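Local coordinates for putative secreted protein (Streptomyces sp. SirexAA-E, PDB 4PEY), which hydrolyses laminarin and laminarioligosaccharides as a secreted exo-beta-1,3-glucanase, releasing glucose and laminaribiose, at residues T63-N68 with T88-V93. The protein carries 1 engineered substitution. Residues are numbered along the deposited sequence; the frame is centred on the assembly and turned at random.
With BGC (beta-D-glucopyranose), chain C.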
loop_
_atom_site.group_PDB
_atom_site.type_symbol
_atom_site.label_atom_id
_atom_site.label_comp_id
_atom_site.label_asym_id
_atom_site.label_seq_id
_atom_site.Cartn_x
_atom_site.Cartn_y
_atom_site.Cartn_z
ATOM N N THR A 63 2.872 -19.635 -21.684
ATOM C CA THR A 63 3.183 -20.545 -20.589
ATOM C C THR A 63 4.689 -20.620 -20.386
ATOM O O THR A 63 5.449 -20.815 -21.340
ATOM C CB THR A 63 2.607 -21.957 -20.854
ATOM O OG1 THR A 63 1.182 -21.874 -20.962
ATOM C CG2 THR A 63 2.967 -22.915 -19.726
ATOM N N TYR A 64 5.109 -20.455 -19.135
ATOM C CA TYR A 64 6.514 -20.431 -18.768
ATOM C C TYR A 64 6.810 -21.592 -17.851
ATOM O O TYR A 64 6.065 -21.835 -16.905
ATOM C CB TYR A 64 6.871 -19.107 -18.087
ATOM C CG TYR A 64 6.663 -17.921 -18.997
ATOM C CD1 TYR A 64 5.406 -17.331 -19.130
ATOM C CD2 TYR A 64 7.717 -17.401 -19.738
ATOM C CE1 TYR A 64 5.205 -16.258 -19.977
ATOM C CE2 TYR A 64 7.527 -16.315 -20.584
ATOM C CZ TYR A 64 6.270 -15.752 -20.698
ATOM O OH TYR A 64 6.072 -14.683 -21.541
ATOM N N ASN A 65 7.892 -22.310 -18.137
ATOM C CA ASN A 65 8.259 -23.479 -17.355
ATOM C C ASN A 65 9.567 -23.282 -16.614
ATOM O O ASN A 65 10.376 -22.419 -16.981
ATOM C CB ASN A 65 8.358 -24.701 -18.260
ATOM C CG ASN A 65 7.067 -24.978 -18.981
ATOM O OD1 ASN A 65 6.065 -25.290 -18.353
ATOM N ND2 ASN A 65 7.080 -24.859 -20.307
ATOM N N ASP A 66 9.765 -24.091 -15.576
ATOM C CA ASP A 66 11.039 -24.145 -14.860
ATOM C C ASP A 66 11.450 -22.776 -14.361
ATOM O O ASP A 66 12.606 -22.377 -14.489
ATOM C CB ASP A 66 12.128 -24.723 -15.764
ATOM C CG ASP A 66 11.686 -25.997 -16.456
ATOM O OD1 ASP A 66 11.406 -26.985 -15.749
ATOM O OD2 ASP A 66 11.608 -26.011 -17.704
ATOM N N ILE A 67 10.500 -22.050 -13.792
ATOM C CA ILE A 67 10.800 -20.705 -13.333
ATOM C C ILE A 67 10.544 -20.548 -11.837
ATOM O O ILE A 67 9.489 -20.911 -11.335
ATOM C CB ILE A 67 9.986 -19.657 -14.131
ATOM C CG1 ILE A 67 10.332 -18.238 -13.672
ATOM C CG2 ILE A 67 8.479 -19.934 -14.055
ATOM C CD1 ILE A 67 9.680 -17.181 -14.509
ATOM N N ASN A 68 11.550 -20.053 -11.122
ATOM C CA ASN A 68 11.376 -19.603 -9.752
ATOM C C ASN A 68 11.847 -18.169 -9.724
ATOM O O ASN A 68 13.046 -17.891 -9.614
ATOM C CB ASN A 68 12.150 -20.468 -8.743
ATOM C CG ASN A 68 11.890 -20.050 -7.297
ATOM O OD1 ASN A 68 10.981 -19.255 -7.020
ATOM N ND2 ASN A 68 12.684 -20.582 -6.370
ATOM N N THR A 88 0.865 -17.843 -17.594
ATOM C CA THR A 88 0.941 -18.883 -16.581
ATOM C C THR A 88 2.382 -19.324 -16.342
ATOM O O THR A 88 3.121 -19.609 -17.286
ATOM C CB THR A 88 0.090 -20.110 -16.984
ATOM O OG1 THR A 88 -1.290 -19.727 -17.074
ATOM C CG2 THR A 88 0.226 -21.227 -15.952
ATOM N N PHE A 89 2.771 -19.360 -15.072
ATOM C CA PHE A 89 4.061 -19.909 -14.664
ATOM C C PHE A 89 3.871 -21.315 -14.133
ATOM O O PHE A 89 3.106 -21.516 -13.180
ATOM C CB PHE A 89 4.725 -19.092 -13.540
ATOM C CG PHE A 89 5.282 -17.750 -13.956
ATOM C CD1 PHE A 89 5.076 -17.227 -15.223
ATOM C CD2 PHE A 89 6.019 -17.009 -13.042
ATOM C CE1 PHE A 89 5.603 -15.986 -15.575
ATOM C CE2 PHE A 89 6.542 -15.773 -13.379
ATOM C CZ PHE A 89 6.334 -15.258 -14.646
ATOM N N ASN A 90 4.555 -22.284 -14.729
ATOM C CA ASN A 90 4.772 -23.545 -14.048
ATOM C C ASN A 90 6.007 -23.328 -13.199
ATOM O O ASN A 90 7.147 -23.450 -13.661
ATOM C CB ASN A 90 4.904 -24.690 -15.041
ATOM C CG ASN A 90 3.595 -24.971 -15.730
ATOM O OD1 ASN A 90 2.546 -25.024 -15.076
ATOM N ND2 ASN A 90 3.627 -25.096 -17.049
ATOM N N GLY A 91 5.751 -22.921 -11.962
ATOM C CA GLY A 91 6.786 -22.394 -11.098
ATOM C C GLY A 91 6.218 -21.354 -10.155
ATOM O O GLY A 91 5.017 -21.349 -9.889
ATOM N N ASP A 92 7.085 -20.462 -9.670
ATOM C CA ASP A 92 6.779 -19.650 -8.502
ATOM C C ASP A 92 7.156 -18.186 -8.679
ATOM O O ASP A 92 8.064 -17.847 -9.449
ATOM C CB ASP A 92 7.518 -20.189 -7.266
ATOM C CG ASP A 92 7.099 -21.605 -6.884
ATOM O OD1 ASP A 92 7.215 -22.533 -7.721
ATOM O OD2 ASP A 92 6.671 -21.795 -5.726
ATOM N N VAL A 93 6.457 -17.330 -7.945
ATOM C CA VAL A 93 6.889 -15.957 -7.725
ATOM C C VAL A 93 7.145 -15.854 -6.221
ATOM O O VAL A 93 6.213 -15.794 -5.414
ATOM C CB VAL A 93 5.842 -14.930 -8.209
ATOM C CG1 VAL A 93 6.234 -13.534 -7.787
ATOM C CG2 VAL A 93 5.706 -14.995 -9.728
HETATM C C2 BGC C . 10.513 -21.051 -2.097
HETATM C C3 BGC C . 9.558 -22.239 -2.089
HETATM C C4 BGC C . 9.626 -23.015 -3.407
HETATM C C5 BGC C . 11.073 -23.306 -3.793
HETATM C C6 BGC C . 11.169 -23.903 -5.192
HETATM C C1 BGC C . 11.905 -21.520 -2.499
HETATM O O2 BGC C . 10.552 -20.442 -0.817
HETATM O O3 BGC C . 8.251 -21.773 -1.862
HETATM O O4 BGC C . 8.924 -24.237 -3.282
HETATM O O5 BGC C . 11.837 -22.120 -3.774
HETATM O O6 BGC C . 12.407 -24.558 -5.352
HETATM O O HOH W 1 9.725 -22.749 -8.901
#
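Asn65 and Asn90 lie side by side where two successive coils of a parallel beta-helix turn the same corner. ND2 of Asn90 donates to OD1 of Asn65 at 2.8 Å, nearly straight at 169°, and the two amide planes are almost coplanar. Asn90 OD1 accepts from Asn118 ND2, extending the row to the next coil. On the inward side, the edge of Phe89 meets the face of Tyr64 in an offset edge-to-face pair, centroids 5.6 Å apart. Extended Ile67, both torsions anti (chi1 -178°, chi2 174°), carries CD1 over one Phe89 face, 3.9 Å from the centroid. Phe59 adds edge-to-face contacts to both rings.

Between the parallel strands, Tyr64 N bonds to Thr88 O and Asn90 N to Tyr64 O up to the corner. A bulge there shifts the register by one residue, pairing Ile67 with Gly91. Past it, Ile67 O takes both Asp92 N (3.0 Å) and a water that also donates to Asp92 OD1, itself held by Val120 N. Asn68, its OD1 bonded to Thr94, brings ND2 within 3.1 Å of glucose O5. Tyr64, Ile67 and Phe89 build the apolar interior, while on the other face Asn68 and Asp92 line a glucose site away from the catalytic site.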